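Local coordinates for protein methylmalonyl-CoA carboxyltransferase 5S subunit (Propionibacterium freudenreichii subsp. shermanii, PDB 1RQB) that transfers a carboxyl group from the biotin of the 1.3S subunit to pyruvate, forming oxaloacetate, with one cobalt ion per subunit, at residues 226-239 with 258-272. Residues are numbered along the deposited sequence; the frame is centred on the assembly and turned at random.
With CO (cobalt (II) ion), chain B.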
# COMPACT_ATOMS: atom_id res chain seq x y z
N HIS A 226 -7.75 -8.98 12.02
CA HIS A 226 -8.19 -7.67 11.52
C HIS A 226 -7.02 -6.69 11.64
O HIS A 226 -6.70 -6.22 12.73
CB HIS A 226 -9.37 -7.15 12.37
CG HIS A 226 -9.90 -5.81 11.93
ND1 HIS A 226 -10.80 -5.66 10.90
CD2 HIS A 226 -9.63 -4.56 12.38
CE1 HIS A 226 -11.06 -4.37 10.74
NE2 HIS A 226 -10.36 -3.69 11.62
N CYS A 227 -6.38 -6.39 10.52
CA CYS A 227 -5.24 -5.45 10.54
C CYS A 227 -5.49 -4.29 9.59
O CYS A 227 -5.95 -4.49 8.47
CB CYS A 227 -3.95 -6.12 10.03
SG CYS A 227 -3.10 -7.24 11.13
N HIS A 228 -5.17 -3.08 10.05
CA HIS A 228 -5.22 -1.89 9.19
C HIS A 228 -3.87 -1.84 8.47
O HIS A 228 -2.96 -2.59 8.82
CB HIS A 228 -5.46 -0.64 10.03
CG HIS A 228 -6.89 -0.50 10.47
ND1 HIS A 228 -7.69 0.55 10.07
CD2 HIS A 228 -7.69 -1.31 11.20
CE1 HIS A 228 -8.91 0.38 10.53
NE2 HIS A 228 -8.94 -0.75 11.21
N SER A 229 -3.71 -0.97 7.47
CA SER A 229 -2.47 -0.94 6.68
C SER A 229 -1.69 0.35 6.90
O SER A 229 -0.79 0.67 6.13
CB SER A 229 -2.82 -1.07 5.20
OG SER A 229 -3.83 -0.11 4.86
N THR A 230 -2.03 1.07 7.96
CA THR A 230 -1.45 2.39 8.29
C THR A 230 0.08 2.44 8.27
O THR A 230 0.65 3.44 7.83
CB THR A 230 -1.97 2.84 9.66
OG1 THR A 230 -3.37 2.52 9.74
CG2 THR A 230 -1.79 4.36 9.82
N THR A 231 0.75 1.41 8.77
CA THR A 231 2.22 1.40 8.85
C THR A 231 2.84 0.70 7.63
O THR A 231 4.06 0.67 7.50
CB THR A 231 2.69 0.62 10.06
OG1 THR A 231 2.13 -0.71 9.99
CG2 THR A 231 2.26 1.31 11.33
N GLY A 232 2.01 0.10 6.79
CA GLY A 232 2.52 -0.58 5.61
C GLY A 232 3.18 -1.94 5.80
O GLY A 232 3.73 -2.47 4.84
N VAL A 233 3.11 -2.54 6.99
CA VAL A 233 3.79 -3.82 7.21
C VAL A 233 2.81 -4.99 7.35
O VAL A 233 3.23 -6.15 7.31
CB VAL A 233 4.64 -3.83 8.54
CG1 VAL A 233 5.47 -2.54 8.67
CG2 VAL A 233 3.72 -3.97 9.76
N THR A 234 1.52 -4.72 7.48
CA THR A 234 0.58 -5.79 7.84
C THR A 234 0.19 -6.75 6.71
O THR A 234 -0.36 -7.81 7.00
CB THR A 234 -0.68 -5.22 8.51
OG1 THR A 234 -1.36 -4.36 7.60
CG2 THR A 234 -0.29 -4.45 9.78
N GLU A 235 0.42 -6.45 5.44
CA GLU A 235 0.03 -7.49 4.48
C GLU A 235 1.00 -8.66 4.64
O GLU A 235 0.66 -9.83 4.45
CB GLU A 235 0.02 -6.99 3.04
CG GLU A 235 -0.54 -8.04 2.08
CD GLU A 235 -0.86 -7.49 0.71
OE1 GLU A 235 -1.75 -6.63 0.61
OE2 GLU A 235 -0.21 -7.90 -0.27
N VAL A 236 2.24 -8.35 5.01
CA VAL A 236 3.20 -9.43 5.24
C VAL A 236 2.79 -10.17 6.52
O VAL A 236 2.96 -11.38 6.63
CB VAL A 236 4.62 -8.88 5.38
CG1 VAL A 236 5.61 -10.04 5.58
CG2 VAL A 236 4.98 -8.10 4.12
N SER A 237 2.23 -9.43 7.47
CA SER A 237 1.75 -10.04 8.72
C SER A 237 0.60 -11.00 8.41
O SER A 237 0.50 -12.07 9.01
CB SER A 237 1.28 -8.96 9.71
OG SER A 237 2.37 -8.10 10.04
N LEU A 238 -0.28 -10.63 7.48
CA LEU A 238 -1.38 -11.52 7.08
C LEU A 238 -0.81 -12.82 6.52
O LEU A 238 -1.30 -13.91 6.83
CB LEU A 238 -2.26 -10.86 6.01
CG LEU A 238 -3.53 -10.15 6.48
CD1 LEU A 238 -3.21 -9.12 7.51
CD2 LEU A 238 -4.23 -9.52 5.29
N MSE A 239 0.22 -12.72 5.68
CA MSE A 239 0.83 -13.92 5.10
C MSE A 239 1.40 -14.80 6.22
O MSE A 239 1.21 -16.01 6.22
CB MSE A 239 1.95 -13.56 4.12
CG MSE A 239 2.64 -14.77 3.49
SE MSE A 239 1.48 -15.75 2.22
CE MSE A 239 1.02 -17.25 3.31
N LEU A 258 -5.82 0.57 1.65
CA LEU A 258 -4.51 1.14 1.99
C LEU A 258 -4.62 2.39 2.86
O LEU A 258 -5.71 2.85 3.20
CB LEU A 258 -3.69 1.43 0.72
CG LEU A 258 -3.42 0.15 -0.09
CD1 LEU A 258 -2.48 0.47 -1.25
CD2 LEU A 258 -2.83 -0.93 0.79
N GLY A 259 -3.47 2.93 3.25
CA GLY A 259 -3.47 4.09 4.13
C GLY A 259 -4.01 3.67 5.49
O GLY A 259 -3.70 2.57 5.95
N PRO A 260 -4.82 4.50 6.15
CA PRO A 260 -5.41 4.22 7.47
C PRO A 260 -6.48 3.13 7.36
O PRO A 260 -7.09 2.74 8.35
CB PRO A 260 -6.03 5.54 7.90
CG PRO A 260 -5.46 6.56 6.97
CD PRO A 260 -5.22 5.84 5.68
N GLY A 261 -6.70 2.69 6.13
CA GLY A 261 -7.66 1.64 5.85
C GLY A 261 -7.05 0.26 6.01
O GLY A 261 -6.31 0.01 6.96
N HIS A 262 -7.29 -0.62 5.04
CA HIS A 262 -6.86 -2.02 5.15
C HIS A 262 -6.16 -2.52 3.88
O HIS A 262 -6.12 -1.83 2.86
CB HIS A 262 -8.10 -2.88 5.42
CG HIS A 262 -9.01 -2.28 6.44
ND1 HIS A 262 -9.93 -1.29 6.14
CD2 HIS A 262 -9.11 -2.48 7.78
CE1 HIS A 262 -10.55 -0.91 7.24
NE2 HIS A 262 -10.07 -1.61 8.25
N ASN A 263 -5.60 -3.72 3.99
CA ASN A 263 -4.93 -4.37 2.85
C ASN A 263 -6.03 -4.76 1.86
O ASN A 263 -7.15 -5.09 2.27
CB ASN A 263 -4.12 -5.56 3.36
CG ASN A 263 -3.04 -5.13 4.34
OD1 ASN A 263 -2.12 -4.39 3.98
ND2 ASN A 263 -3.17 -5.55 5.60
N PRO A 264 -5.73 -4.70 0.55
CA PRO A 264 -6.66 -5.00 -0.54
C PRO A 264 -7.10 -6.46 -0.68
O PRO A 264 -6.28 -7.38 -0.72
CB PRO A 264 -5.93 -4.50 -1.80
CG PRO A 264 -4.70 -3.77 -1.27
CD PRO A 264 -4.38 -4.47 0.00
N THR A 265 -8.41 -6.65 -0.77
CA THR A 265 -9.01 -7.99 -0.89
C THR A 265 -8.39 -8.76 -2.06
O THR A 265 -7.93 -9.89 -1.90
CB THR A 265 -10.54 -7.87 -1.11
OG1 THR A 265 -11.13 -7.25 0.03
CG2 THR A 265 -11.17 -9.26 -1.36
N GLU A 266 -8.38 -8.15 -3.24
CA GLU A 266 -7.87 -8.86 -4.42
C GLU A 266 -6.37 -9.15 -4.28
O GLU A 266 -5.90 -10.20 -4.73
CB GLU A 266 -8.13 -8.04 -5.68
CG GLU A 266 -9.60 -7.70 -5.89
CD GLU A 266 -9.90 -6.26 -5.51
OE1 GLU A 266 -9.76 -5.89 -4.32
OE2 GLU A 266 -10.27 -5.49 -6.42
N SER A 267 -5.61 -8.23 -3.69
CA SER A 267 -4.17 -8.46 -3.53
C SER A 267 -3.93 -9.64 -2.59
O SER A 267 -3.08 -10.49 -2.85
CB SER A 267 -3.50 -7.20 -2.97
OG SER A 267 -3.63 -6.12 -3.88
N VAL A 268 -4.69 -9.71 -1.50
CA VAL A 268 -4.53 -10.82 -0.55
C VAL A 268 -4.92 -12.14 -1.22
O VAL A 268 -4.26 -13.16 -1.02
CB VAL A 268 -5.37 -10.58 0.73
CG1 VAL A 268 -5.42 -11.83 1.59
CG2 VAL A 268 -4.74 -9.45 1.53
N ALA A 269 -5.96 -12.12 -2.05
CA ALA A 269 -6.34 -13.38 -2.71
C ALA A 269 -5.29 -13.79 -3.74
O ALA A 269 -4.91 -14.96 -3.81
CB ALA A 269 -7.71 -13.23 -3.40
N GLU A 270 -4.81 -12.84 -4.54
CA GLU A 270 -3.85 -13.16 -5.61
C GLU A 270 -2.48 -13.58 -5.07
O GLU A 270 -1.82 -14.43 -5.66
CB GLU A 270 -3.66 -11.96 -6.54
CG GLU A 270 -4.90 -11.57 -7.30
CD GLU A 270 -5.02 -12.27 -8.65
OE1 GLU A 270 -4.30 -13.26 -8.91
OE2 GLU A 270 -5.85 -11.81 -9.46
N MSE A 271 -2.04 -13.02 -3.95
CA MSE A 271 -0.70 -13.31 -3.43
C MSE A 271 -0.55 -14.77 -3.00
O MSE A 271 0.57 -15.24 -2.83
CB MSE A 271 -0.38 -12.42 -2.24
CG MSE A 271 -1.14 -12.78 -0.97
SE MSE A 271 -0.72 -11.62 0.59
CE MSE A 271 -1.40 -12.73 2.03
N LEU A 272 -1.64 -15.51 -2.81
CA LEU A 272 -1.53 -16.89 -2.31
C LEU A 272 -1.29 -17.92 -3.41
O LEU A 272 -1.03 -19.08 -3.11
CB LEU A 272 -2.82 -17.28 -1.56
CG LEU A 272 -3.14 -16.44 -0.32
CD1 LEU A 272 -4.47 -16.92 0.30
CD2 LEU A 272 -2.00 -16.56 0.68
CO CO B . -10.68 -1.59 12.12
O HOH W 1 -6.17 -5.85 6.13
O HOH W 2 -0.76 1.60 3.48
O HOH W 3 0.04 -2.79 5.21
O HOH W 4 -11.33 0.51 12.66
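H228 illustrates how a metal ligand is oriented from its far side: NE2 binds cobalt at 2.1 Å, while ND1 donates a nearly straight hydrogen bond, in the ring plane, to P260 O (2.8 Å, 170°), restricting rotation of the imidazole. H262 turns its edge toward one face of this ring, its NE2 3.2 Å from H228 CE1, and that nitrogen hydrogen-bonds D34, another cobalt ligand. S229 N bonds G261 O and S229 OG reaches G259 O (2.9 Å) from above the carbonyl plane. N263 CG lies anti to the carbonyl carbon (chi1 -61°), bringing the amide to T234; N263 ND2 gives a straight, in-plane bond to T234 OG1 (2.9 Å), which in turn donates to H228 O. With an alanine here, T234 OG1 is likely to lose this donor and a gap to open beside E235 CB. The helical end is looser: axes of 234-239 and 265-271 stay 11.2 Å apart, bridged by L238 on V268 and selenomethionines M239 and M271. The more open side is the turn, where T230 and P260 are only partly buried. One loop supplies metal-binding histidines, the next a second-shell histidine; such loops after the strands typify the active-site end of the HMGL-like TIM barrel.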